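Local coordinates for accelerated cell death 11 (Arabidopsis thaliana, PDB 4NT1), which selectively transfers ceramide-1-phosphate and phytoceramide-1-phosphate between membranes, using the all-helical GLTP fold, at residues K13-F18 and A40-V44; L47-L51 and M111-F116; K106-D110 and L190-D195; S122-L128 and L159-L165. All coordinates share one frame. Where two conformers were deposited one is given. Numbering follows the deposited sequence.

Contact 1: K13-F18 and A40-V44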
loop_
_atom_site.group_PDB
_atom_site.type_symbol
_atom_site.label_atom_id
_atom_site.label_comp_id
_atom_site.label_asym_id
_atom_site.label_seq_id
_atom_site.Cartn_x
_atom_site.Cartn_y
_atom_site.Cartn_z
ATOM N N LYS A 13 12.173 -6.759 5.486
ATOM C CA LYS A 13 11.856 -7.342 4.181
ATOM C C LYS A 13 11.069 -6.327 3.354
ATOM O O LYS A 13 11.290 -6.177 2.149
ATOM C CB LYS A 13 11.047 -8.629 4.345
ATOM C CG LYS A 13 11.840 -9.757 5.008
ATOM C CD LYS A 13 10.960 -10.970 5.244
ATOM C CE LYS A 13 10.351 -11.462 3.945
ATOM N NZ LYS A 13 9.350 -12.546 4.159
ATOM N N ILE A 14 10.148 -5.633 4.011
ATOM C CA ILE A 14 9.402 -4.568 3.352
ATOM C C ILE A 14 10.312 -3.435 2.872
ATOM O O ILE A 14 10.227 -3.008 1.722
ATOM C CB ILE A 14 8.315 -4.003 4.267
ATOM C CG1 ILE A 14 7.168 -5.011 4.383
ATOM C CG2 ILE A 14 7.816 -2.673 3.726
ATOM C CD1 ILE A 14 6.181 -4.683 5.523
ATOM N N SER A 15 11.190 -2.938 3.740
ATOM C CA SER A 15 12.034 -1.814 3.328
ATOM C C SER A 15 12.997 -2.211 2.200
ATOM O O SER A 15 13.261 -1.418 1.292
ATOM C CB SER A 15 12.786 -1.199 4.522
ATOM O OG SER A 15 13.764 -2.088 5.028
ATOM N N ALA A 16 13.502 -3.441 2.244
ATOM C CA ALA A 16 14.426 -3.908 1.213
ATOM C C ALA A 16 13.726 -4.013 -0.140
ATOM O O ALA A 16 14.276 -3.607 -1.163
ATOM C CB ALA A 16 15.025 -5.262 1.596
ATOM N N ALA A 17 12.514 -4.566 -0.137
ATOM C CA ALA A 17 11.782 -4.772 -1.381
ATOM C C ALA A 17 11.431 -3.435 -2.021
ATOM O O ALA A 17 11.546 -3.263 -3.239
ATOM C CB ALA A 17 10.520 -5.605 -1.130
ATOM N N PHE A 18 11.006 -2.478 -1.204
ATOM C CA PHE A 18 10.602 -1.192 -1.754
ATOM C C PHE A 18 11.770 -0.300 -2.163
ATOM O O PHE A 18 11.660 0.472 -3.113
ATOM C CB PHE A 18 9.576 -0.519 -0.843
ATOM C CG PHE A 18 8.213 -1.131 -0.991
ATOM C CD1 PHE A 18 7.316 -0.636 -1.934
ATOM C CD2 PHE A 18 7.857 -2.250 -0.253
ATOM C CE1 PHE A 18 6.068 -1.239 -2.118
ATOM C CE2 PHE A 18 6.614 -2.852 -0.423
ATOM C CZ PHE A 18 5.718 -2.344 -1.354
ATOM N N ALA A 40 6.428 -7.639 -3.700
ATOM C CA ALA A 40 6.721 -6.601 -2.706
ATOM C C ALA A 40 5.444 -6.140 -2.014
ATOM O O ALA A 40 5.402 -5.975 -0.796
ATOM C CB ALA A 40 7.426 -5.423 -3.355
ATOM N N CYS A 41 4.399 -5.934 -2.805
ATOM C CA CYS A 41 3.112 -5.542 -2.259
ATOM C C CYS A 41 2.576 -6.592 -1.288
ATOM O O CYS A 41 1.919 -6.250 -0.299
ATOM C CB CYS A 41 2.113 -5.282 -3.384
ATOM S SG CYS A 41 2.501 -3.801 -4.364
ATOM N N SER A 42 2.870 -7.860 -1.559
ATOM C CA SER A 42 2.395 -8.939 -0.702
ATOM C C SER A 42 3.087 -8.922 0.661
ATOM O O SER A 42 2.534 -9.396 1.647
ATOM C CB SER A 42 2.548 -10.300 -1.386
ATOM O OG SER A 42 1.910 -11.319 -0.635
ATOM N N LEU A 43 4.284 -8.350 0.727
ATOM C CA LEU A 43 4.968 -8.249 2.019
ATOM C C LEU A 43 4.252 -7.274 2.951
ATOM O O LEU A 43 4.371 -7.359 4.176
ATOM C CB LEU A 43 6.426 -7.833 1.842
ATOM C CG LEU A 43 7.308 -8.806 1.055
ATOM C CD1 LEU A 43 8.690 -8.189 0.801
ATOM C CD2 LEU A 43 7.426 -10.147 1.776
ATOM N N VAL A 44 3.516 -6.342 2.358
ATOM C CA VAL A 44 2.769 -5.344 3.114
ATOM C C VAL A 44 1.420 -5.882 3.615
ATOM O O VAL A 44 0.908 -5.435 4.639
ATOM C CB VAL A 44 2.527 -4.085 2.251
ATOM C CG1 VAL A 44 1.615 -3.101 2.972
ATOM C CG2 VAL A 44 3.854 -3.418 1.888
#
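Backbone approach sets the frame of this contact: the segment axes of 13-18 and 40-44 come within 9.2 Å and run nearly antiparallel, at 154°. The nearest CA pairs are Ala17–Ala40 at 5.5 Å and Ile14–Leu43 at 5.9 Å, so the two alanines mark the tighter point, and their CB atoms meet at 3.8 Å.

Aliphatic packing continues from that point toward Ile14 and Leu43. Leu43 lies against the other helix, with its CD1 3.7 Å from Ala17 CB and 3.6 Å from Lys13 O, while Leu43 CB meets Ile14 CG1 at 3.9 Å. The methylenes of Lys13 extend this surface, its CE standing 3.9 Å from Leu43 CD2 near the solvent side.

The aromatic part belongs to Phe18. Its CB leaves the helix sideways, yet the ring end reaches across: CE2 is 3.6 Å from Val44 CG2 and 3.4 Å from Ala40 O, and Ala40 CB sits over one ring face. Beyond the pair, Tyr183 meets Phe18 edge-to-face, and Leu109 of helix 98-121 touches both Phe18 and Cys41, placing the contact in the helical sandwich of the GLTP fold.

No hydrogen bond crosses between the segments. With 358 Å² buried in total, the chemistry implies that helices 10-25 and 34-51 are held together here by shape and apolar contact.

Contact 2: L47-L51 and M111-F116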
loop_
_atom_site.group_PDB
_atom_site.type_symbol
_atom_site.label_atom_id
_atom_site.label_comp_id
_atom_site.label_asym_id
_atom_site.label_seq_id
_atom_site.Cartn_x
_atom_site.Cartn_y
_atom_site.Cartn_z
ATOM N N LEU A 47 0.327 -6.367 7.361
ATOM C CA LEU A 47 0.235 -5.215 8.251
ATOM C C LEU A 47 -1.216 -4.856 8.571
ATOM O O LEU A 47 -1.522 -4.443 9.687
ATOM C CB LEU A 47 0.948 -3.994 7.664
ATOM C CG LEU A 47 2.438 -4.118 7.361
ATOM C CD1 LEU A 47 2.931 -2.851 6.672
ATOM C CD2 LEU A 47 3.254 -4.400 8.627
ATOM N N PHE A 48 -2.109 -5.002 7.597
ATOM C CA PHE A 48 -3.502 -4.623 7.825
ATOM C C PHE A 48 -4.131 -5.488 8.911
ATOM O O PHE A 48 -4.882 -4.994 9.752
ATOM C CB PHE A 48 -4.312 -4.676 6.532
ATOM C CG PHE A 48 -3.890 -3.652 5.522
ATOM C CD1 PHE A 48 -4.318 -2.340 5.626
ATOM C CD2 PHE A 48 -3.053 -3.999 4.475
ATOM C CE1 PHE A 48 -3.929 -1.394 4.702
ATOM C CE2 PHE A 48 -2.651 -3.058 3.551
ATOM C CZ PHE A 48 -3.095 -1.750 3.664
ATOM N N GLY A 49 -3.796 -6.776 8.905
ATOM C CA GLY A 49 -4.300 -7.688 9.913
ATOM C C GLY A 49 -3.782 -7.299 11.282
ATOM O O GLY A 49 -4.495 -7.415 12.277
ATOM N N CYS A 50 -2.536 -6.831 11.325
ATOM C CA CYS A 50 -1.930 -6.365 12.562
ATOM C C CYS A 50 -2.737 -5.249 13.210
ATOM O O CYS A 50 -2.834 -5.196 14.431
ATOM C CB CYS A 50 -0.495 -5.888 12.326
ATOM S SG CYS A 50 0.681 -7.216 12.014
ATOM N N LEU A 51 -3.302 -4.359 12.399
ATOM C CA LEU A 51 -4.048 -3.210 12.912
ATOM C C LEU A 51 -5.418 -3.580 13.486
ATOM O O LEU A 51 -6.036 -2.786 14.201
ATOM C CB LEU A 51 -4.216 -2.151 11.825
ATOM C CG LEU A 51 -2.901 -1.640 11.245
ATOM C CD1 LEU A 51 -3.164 -0.625 10.140
ATOM C CD2 LEU A 51 -2.068 -1.028 12.357
ATOM N N MET A 111 -1.731 4.269 1.861
ATOM C CA MET A 111 -2.200 4.286 3.251
ATOM C C MET A 111 -1.094 3.875 4.232
ATOM O O MET A 111 -0.958 4.458 5.306
ATOM C CB MET A 111 -3.436 3.405 3.472
ATOM C CG MET A 111 -4.202 3.788 4.776
ATOM S SD MET A 111 -4.973 2.385 5.607
ATOM C CE MET A 111 -3.600 1.701 6.544
ATOM N N VAL A 112 -0.321 2.858 3.868
ATOM C CA VAL A 112 0.777 2.409 4.718
ATOM C C VAL A 112 1.839 3.504 4.807
ATOM O O VAL A 112 2.347 3.791 5.891
ATOM C CB VAL A 112 1.377 1.063 4.258
ATOM C CG1 VAL A 112 2.598 0.690 5.130
ATOM C CG2 VAL A 112 0.322 -0.046 4.337
ATOM N N LYS A 113 2.148 4.138 3.681
ATOM C CA LYS A 113 3.086 5.256 3.700
ATOM C C LYS A 113 2.659 6.347 4.691
ATOM O O LYS A 113 3.476 6.826 5.474
ATOM C CB LYS A 113 3.253 5.882 2.312
ATOM C CG LYS A 113 4.255 7.042 2.303
ATOM C CD LYS A 113 4.270 7.813 0.996
ATOM C CE LYS A 113 3.172 8.839 0.942
ATOM N NZ LYS A 113 3.693 10.126 0.401
ATOM N N VAL A 114 1.389 6.750 4.645
ATOM C CA VAL A 114 0.895 7.802 5.547
ATOM C C VAL A 114 0.856 7.306 6.980
ATOM O O VAL A 114 1.219 8.027 7.909
ATOM C CB VAL A 114 -0.511 8.303 5.146
ATOM C CG1 VAL A 114 -1.046 9.321 6.178
ATOM C CG2 VAL A 114 -0.472 8.912 3.753
ATOM N N LEU A 115 0.410 6.069 7.161
ATOM C CA LEU A 115 0.453 5.453 8.479
ATOM C C LEU A 115 1.856 5.563 9.097
ATOM O O LEU A 115 2.010 6.029 10.236
ATOM C CB LEU A 115 0.037 3.984 8.394
ATOM C CG LEU A 115 0.220 3.230 9.707
ATOM C CD1 LEU A 115 -0.768 3.769 10.741
ATOM C CD2 LEU A 115 -0.016 1.751 9.477
ATOM N N PHE A 116 2.876 5.133 8.350
ATOM C CA PHE A 116 4.258 5.209 8.821
ATOM C C PHE A 116 4.709 6.653 9.103
ATOM O O PHE A 116 5.329 6.935 10.134
ATOM C CB PHE A 116 5.215 4.533 7.822
ATOM C CG PHE A 116 5.175 3.025 7.859
ATOM C CD1 PHE A 116 4.263 2.351 8.663
ATOM C CD2 PHE A 116 6.052 2.277 7.086
ATOM C CE1 PHE A 116 4.227 0.957 8.694
ATOM C CE2 PHE A 116 6.026 0.886 7.123
ATOM C CZ PHE A 116 5.116 0.229 7.927
#
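The interior of the GLTP fold, a two-layer sandwich of helices that in this family encloses the lipid chains, is where helix 34-51 meets helix 98-121. All seven touching residues are buried. The lipid headgroup site lies close by: the side chain of Phe48 is about 8 Å from that of Asp61, and the side chain of Met111 about 8 Å from that of His144, both residues that bind the phosphorylated sphingoid lipid.

The segment axes come no closer than 12.5 Å and are inclined at 54°, and the nearest CA atoms, those of Leu47 and Val112, are 8.4 Å apart. Side chains therefore bridge the gap, burying 276 Å² without a hydrogen bond between the segments. Leu47 points toward the other helix, and its CD1 lies 3.9 Å from Val112 CG1 and 4.0 Å from Phe116 CZ. One turn on, Leu51 CD1 meets Leu115 CD2 at 4.0 Å and Met111 CE at 4.3 Å. Phe116 also meets the ring of Tyr183 on helix 173-199, and Phe48 that of Tyr62.

Phe48 is reached by two side chains: its CZ is 3.9 Å from Val112 CG2, and its CE1 is 3.6 Å from Met111 CE. The latter pair belongs to a Met-aromatic contact in which Met111 SD stands 5.4 Å from the Phe48 ring centroid, 85° off the ring normal and thus at the ring edge.

Contact 3: K106-D110 and L190-D195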
loop_
_atom_site.group_PDB
_atom_site.type_symbol
_atom_site.label_atom_id
_atom_site.label_comp_id
_atom_site.label_asym_id
_atom_site.label_seq_id
_atom_site.Cartn_x
_atom_site.Cartn_y
_atom_site.Cartn_z
ATOM N N LYS A 106 -2.251 0.421 -5.288
ATOM C CA LYS A 106 -1.589 1.708 -5.055
ATOM C C LYS A 106 -2.141 2.399 -3.798
ATOM O O LYS A 106 -1.380 2.942 -2.982
ATOM C CB LYS A 106 -1.749 2.619 -6.274
ATOM C CG LYS A 106 -0.935 3.923 -6.212
ATOM C CD LYS A 106 -1.685 5.046 -5.520
ATOM C CE LYS A 106 -2.995 5.365 -6.256
ATOM N NZ LYS A 106 -3.531 6.694 -5.834
ATOM N N ARG A 107 -3.461 2.387 -3.636
ATOM C CA ARG A 107 -4.058 3.049 -2.477
ATOM C C ARG A 107 -3.585 2.432 -1.161
ATOM O O ARG A 107 -3.323 3.145 -0.184
ATOM C CB ARG A 107 -5.589 3.049 -2.576
ATOM C CG ARG A 107 -6.108 3.951 -3.682
ATOM C CD ARG A 107 -7.587 3.731 -3.933
ATOM N NE ARG A 107 -8.066 4.576 -5.023
ATOM C CZ ARG A 107 -9.203 4.375 -5.680
ATOM N NH1 ARG A 107 -9.991 3.352 -5.361
ATOM N NH2 ARG A 107 -9.555 5.210 -6.650
ATOM N N GLY A 108 -3.476 1.107 -1.123
ATOM C CA GLY A 108 -2.964 0.440 0.059
ATOM C C GLY A 108 -1.534 0.852 0.400
ATOM O O GLY A 108 -1.206 1.104 1.562
ATOM N N LEU A 109 -0.675 0.911 -0.617
ATOM C CA LEU A 109 0.712 1.329 -0.407
ATOM C C LEU A 109 0.753 2.740 0.147
ATOM O O LEU A 109 1.573 3.054 1.012
ATOM C CB LEU A 109 1.501 1.293 -1.710
ATOM C CG LEU A 109 1.657 -0.070 -2.366
ATOM C CD1 LEU A 109 2.371 0.073 -3.710
ATOM C CD2 LEU A 109 2.391 -1.068 -1.447
ATOM N N ASP A 110 -0.131 3.592 -0.366
ATOM C CA ASP A 110 -0.208 4.981 0.070
ATOM C C ASP A 110 -0.706 5.050 1.514
ATOM O O ASP A 110 -0.146 5.787 2.328
ATOM C CB ASP A 110 -1.129 5.767 -0.884
ATOM C CG ASP A 110 -0.918 7.272 -0.824
ATOM O OD1 ASP A 110 0.113 7.723 -0.291
ATOM O OD2 ASP A 110 -1.802 8.007 -1.334
ATOM N N LEU A 190 7.559 5.649 -5.874
ATOM C CA LEU A 190 6.826 4.551 -6.504
ATOM C C LEU A 190 5.348 4.896 -6.700
ATOM O O LEU A 190 4.765 4.673 -7.777
ATOM C CB LEU A 190 6.965 3.277 -5.652
ATOM C CG LEU A 190 6.123 2.088 -6.117
ATOM C CD1 LEU A 190 6.553 1.690 -7.510
ATOM C CD2 LEU A 190 6.249 0.924 -5.117
ATOM N N ILE A 191 4.744 5.440 -5.650
ATOM C CA ILE A 191 3.343 5.831 -5.689
ATOM C C ILE A 191 3.122 6.937 -6.722
ATOM O O ILE A 191 2.140 6.923 -7.454
ATOM C CB ILE A 191 2.865 6.263 -4.297
ATOM C CG1 ILE A 191 2.710 5.027 -3.406
ATOM C CG2 ILE A 191 1.550 7.060 -4.382
ATOM C CD1 ILE A 191 2.781 5.325 -1.927
ATOM N N THR A 192 4.043 7.891 -6.783
ATOM C CA THR A 192 3.969 8.962 -7.783
ATOM C C THR A 192 4.124 8.378 -9.188
ATOM O O THR A 192 3.422 8.766 -10.120
ATOM C CB THR A 192 5.096 9.998 -7.555
ATOM O OG1 THR A 192 4.900 10.651 -6.292
ATOM C CG2 THR A 192 5.095 11.044 -8.649
ATOM N N TYR A 193 5.069 7.455 -9.334
ATOM C CA TYR A 193 5.258 6.749 -10.598
ATOM C C TYR A 193 3.953 6.059 -11.005
ATOM O O TYR A 193 3.547 6.120 -12.161
ATOM C CB TYR A 193 6.400 5.725 -10.489
ATOM C CG TYR A 193 6.526 4.831 -11.704
ATOM C CD1 TYR A 193 7.288 5.215 -12.801
ATOM C CD2 TYR A 193 5.866 3.612 -11.761
ATOM C CE1 TYR A 193 7.391 4.405 -13.921
ATOM C CE2 TYR A 193 5.964 2.791 -12.879
ATOM C CZ TYR A 193 6.725 3.195 -13.951
ATOM O OH TYR A 193 6.823 2.389 -15.059
ATOM N N LEU A 194 3.286 5.422 -10.048
ATOM C CA LEU A 194 2.036 4.719 -10.354
ATOM C C LEU A 194 0.936 5.702 -10.767
ATOM O O LEU A 194 0.328 5.544 -11.828
ATOM C CB LEU A 194 1.582 3.858 -9.168
ATOM C CG LEU A 194 2.524 2.713 -8.786
ATOM C CD1 LEU A 194 2.082 2.032 -7.487
ATOM C CD2 LEU A 194 2.604 1.706 -9.936
ATOM N N ASP A 195 0.689 6.717 -9.939
ATOM C CA ASP A 195 -0.277 7.764 -10.278
ATOM C C ASP A 195 -0.043 8.277 -11.693
ATOM O O ASP A 195 -0.983 8.463 -12.457
ATOM C CB ASP A 195 -0.174 8.951 -9.308
ATOM C CG ASP A 195 -0.958 8.746 -8.018
ATOM O OD1 ASP A 195 -1.761 7.796 -7.924
ATOM O OD2 ASP A 195 -0.778 9.562 -7.090
HETATM O O HOH W 1 -2.475 9.633 -5.089
#
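Ile191 and Leu109 form the apolar centre, both with CB pointing across the gap. Ile191 CD1 is inserted against the opposite backbone, 3.6 Å from Asp110 CA and 3.9 Å from Leu109 C, and it lies 4.2 Å from Leu109 CB. The far end of Leu109 packs at similar distances: its CD1 is 4.2 Å from Leu190 CD2 and 4.3 Å from Leu194 CD1. Phe18 of helix 10-25 touches both Leu109 and Leu190, which closes this side of the cluster.

The segment axes approach to 10.2 Å at 152°, a nearly antiparallel pairing of helices 98-121 and 173-199 within the helical sandwich of the GLTP fold. The nearest CA atoms, of Lys106 and Ile191, are 6.5 Å apart. In that setting Lys106 connects apolar and polar parts: its CG packs 3.8 Å from Leu194 CD1 and its CD 4.0 Å from Ile191 CG2, while the chain bends (chi2 and chi3 both m) and carries the amine outward.

At the edge, Lys106 NZ donates to Asp195 OD1 at 3.0 Å, a hydrogen-bonded salt bridge. A water joins the same two residues, donating to Asp195 OD2 at 2.6 Å and accepting a weak bond from Lys106 NZ at 3.2 Å. The Lys106 side chain lies about 7 Å from that of Arg104, a lipid-binding residue two residues earlier on the same helix.

Contact 4: S122-L128 and L159-L165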
loop_
_atom_site.group_PDB
_atom_site.type_symbol
_atom_site.label_atom_id
_atom_site.label_comp_id
_atom_site.label_asym_id
_atom_site.label_seq_id
_atom_site.Cartn_x
_atom_site.Cartn_y
_atom_site.Cartn_z
ATOM N N SER A 122 4.306 11.137 15.365
ATOM C CA SER A 122 3.686 11.142 16.686
ATOM C C SER A 122 4.542 10.465 17.760
ATOM O O SER A 122 4.040 10.125 18.826
ATOM C CB SER A 122 2.302 10.497 16.627
ATOM O OG SER A 122 2.420 9.122 16.327
ATOM N N GLU A 123 5.833 10.289 17.483
ATOM C CA GLU A 123 6.736 9.649 18.428
ATOM C C GLU A 123 6.558 10.243 19.829
ATOM O O GLU A 123 6.547 11.462 19.990
ATOM C CB GLU A 123 8.180 9.825 17.963
ATOM C CG GLU A 123 9.196 9.059 18.782
ATOM C CD GLU A 123 10.614 9.273 18.287
ATOM O OE1 GLU A 123 10.795 9.991 17.278
ATOM O OE2 GLU A 123 11.551 8.726 18.909
ATOM N N GLY A 124 6.412 9.383 20.831
ATOM C CA GLY A 124 6.124 9.836 22.183
ATOM C C GLY A 124 4.690 9.532 22.581
ATOM O O GLY A 124 4.352 9.473 23.765
ATOM N N ASP A 125 3.840 9.349 21.579
ATOM C CA ASP A 125 2.471 8.903 21.799
ATOM C C ASP A 125 2.462 7.380 21.868
ATOM O O ASP A 125 3.084 6.711 21.043
ATOM C CB ASP A 125 1.563 9.376 20.661
ATOM C CG ASP A 125 1.430 10.884 20.607
ATOM O OD1 ASP A 125 2.178 11.575 21.335
ATOM O OD2 ASP A 125 0.579 11.377 19.831
ATOM N N ASN A 126 1.769 6.826 22.859
ATOM C CA ASN A 126 1.740 5.375 23.026
ATOM C C ASN A 126 0.587 4.731 22.253
ATOM O O ASN A 126 0.512 3.513 22.129
ATOM C CB ASN A 126 1.668 5.014 24.509
ATOM C CG ASN A 126 2.903 5.454 25.256
ATOM O OD1 ASN A 126 2.829 6.074 26.324
ATOM N ND2 ASN A 126 4.056 5.159 24.682
ATOM N N SER A 127 -0.296 5.569 21.725
ATOM C CA SER A 127 -1.461 5.094 20.979
ATOM C C SER A 127 -1.223 5.155 19.471
ATOM O O SER A 127 -0.464 6.003 18.994
ATOM C CB SER A 127 -2.680 5.942 21.337
ATOM O OG SER A 127 -3.787 5.653 20.490
ATOM N N LEU A 128 -1.871 4.257 18.730
ATOM C CA LEU A 128 -1.848 4.301 17.264
ATOM C C LEU A 128 -3.105 4.949 16.689
ATOM O O LEU A 128 -3.268 5.013 15.470
ATOM C CB LEU A 128 -1.734 2.891 16.680
ATOM C CG LEU A 128 -0.420 2.166 16.941
ATOM C CD1 LEU A 128 -0.483 0.773 16.384
ATOM C CD2 LEU A 128 0.733 2.957 16.325
ATOM N N LEU A 159 -7.311 -1.228 18.003
ATOM C CA LEU A 159 -5.943 -1.147 17.508
ATOM C C LEU A 159 -5.017 -1.709 18.572
ATOM O O LEU A 159 -5.269 -1.545 19.764
ATOM C CB LEU A 159 -5.548 0.302 17.229
ATOM C CG LEU A 159 -6.178 1.016 16.039
ATOM C CD1 LEU A 159 -6.031 2.523 16.186
ATOM C CD2 LEU A 159 -5.552 0.539 14.731
ATOM N N PRO A 160 -3.935 -2.370 18.152
ATOM C CA PRO A 160 -2.917 -2.732 19.141
ATOM C C PRO A 160 -2.268 -1.460 19.683
ATOM O O PRO A 160 -2.301 -0.435 19.009
ATOM C CB PRO A 160 -1.895 -3.515 18.310
ATOM C CG PRO A 160 -2.039 -2.958 16.925
ATOM C CD PRO A 160 -3.519 -2.693 16.774
ATOM N N THR A 161 -1.691 -1.520 20.878
ATOM C CA THR A 161 -0.833 -0.435 21.341
ATOM C C THR A 161 0.355 -0.303 20.391
ATOM O O THR A 161 0.708 -1.248 19.687
ATOM C CB THR A 161 -0.303 -0.696 22.760
ATOM O OG1 THR A 161 0.698 -1.722 22.721
ATOM C CG2 THR A 161 -1.443 -1.124 23.686
ATOM N N ARG A 162 0.962 0.875 20.368
ATOM C CA ARG A 162 2.118 1.111 19.520
ATOM C C ARG A 162 3.226 0.122 19.875
ATOM O O ARG A 162 3.862 -0.466 18.994
ATOM C CB ARG A 162 2.575 2.560 19.678
ATOM C CG ARG A 162 3.818 2.935 18.906
ATOM C CD ARG A 162 4.127 4.401 19.165
ATOM N NE ARG A 162 5.408 4.815 18.605
ATOM C CZ ARG A 162 5.564 5.844 17.777
ATOM N NH1 ARG A 162 4.511 6.584 17.409
ATOM N NH2 ARG A 162 6.778 6.133 17.324
ATOM N N ALA A 163 3.426 -0.093 21.171
ATOM C CA ALA A 163 4.416 -1.051 21.642
ATOM C C ALA A 163 4.121 -2.473 21.176
ATOM O O ALA A 163 5.031 -3.226 20.832
ATOM C CB ALA A 163 4.526 -1.000 23.164
ATOM N N HIS A 164 2.847 -2.843 21.176
ATOM C CA HIS A 164 2.448 -4.172 20.741
ATOM C C HIS A 164 2.692 -4.350 19.240
ATOM O O HIS A 164 3.138 -5.408 18.805
ATOM C CB HIS A 164 0.977 -4.440 21.079
ATOM C CG HIS A 164 0.542 -5.837 20.773
ATOM N ND1 HIS A 164 -0.772 -6.175 20.535
ATOM C CD2 HIS A 164 1.253 -6.984 20.656
ATOM C CE1 HIS A 164 -0.854 -7.471 20.286
ATOM N NE2 HIS A 164 0.363 -7.984 20.349
ATOM N N LEU A 165 2.415 -3.312 18.453
ATOM C CA LEU A 165 2.677 -3.381 17.009
ATOM C C LEU A 165 4.164 -3.610 16.742
ATOM O O LEU A 165 4.545 -4.445 15.915
ATOM C CB LEU A 165 2.193 -2.122 16.284
ATOM C CG LEU A 165 2.528 -2.078 14.787
ATOM C CD1 LEU A 165 1.775 -3.169 14.044
ATOM C CD2 LEU A 165 2.254 -0.708 14.152
HETATM O O HOH W 2 1.878 6.659 17.741
HETATM O O HOH W 3 -3.159 2.127 20.014
#
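Leu159 begins the second segment, its CD1 3.8 Å from Leu128 O. Pro160 follows with its O 3.4 Å from Leu128 CD1; that same carbonyl accepts from a water at 2.9 Å, which accepts from Leu128 N at 2.8 Å. Thr161 is the N-cap of helix 162-168, its OG1 accepting from His164 N at 2.9 Å.

Arg162 makes the direct link: its N donates to Asn126 O at 3.2 Å (angle 162°), and Leu128 CG packs 3.8 Å from Arg162 CA. Its extended side chain runs along the loop, with CD 3.2 Å from Asp125 O and NH2 3.7 Å from Glu123 CA. A water accepts from Arg162 NH1 at 2.7 Å and donates to Ser127 O at 2.7 Å and Ser122 OG at 2.9 Å. Outside, Arg162 NE pairs with Glu173 and Ser122 OG bonds Gln118. A turn later, Leu165 CD2 reaches Leu128 CD1 at 3.8 Å.

The partner loop makes a type II beta turn from Ser122 to Asp125 with Gly124 third, at phi 108°, where a CB would clash with Glu123 O. The whole is an interhelical loop docked on a capped helix N-terminus, at the periphery of the GLTP fold.

Overall arrangement
Contacts 1, 2 and 3 form one continuous packed interior, their centres 13 to 14 Å apart. Contacts 1 and 2 share helix 34-51 and meet where Val44 CG1 lies 3.6 Å from Val112 CG2; contacts 2 and 3 share helix 98-121. Contact 3 joins contact 1 through Phe18 CZ, 3.6 Å from Leu109 CD2. Contact 4 is peripheral, its centre 20 Å from that of the chain, but it touches contact 2 where Leu51 O is 3.4 Å from Leu159 CD2. Between side chains, contact 2 is about 8 Å from the lipid-binding Asp61 and His144, contact 3 about 7 Å from Arg104, its near neighbour in sequence, and contact 1 about 10 Å from Arg104.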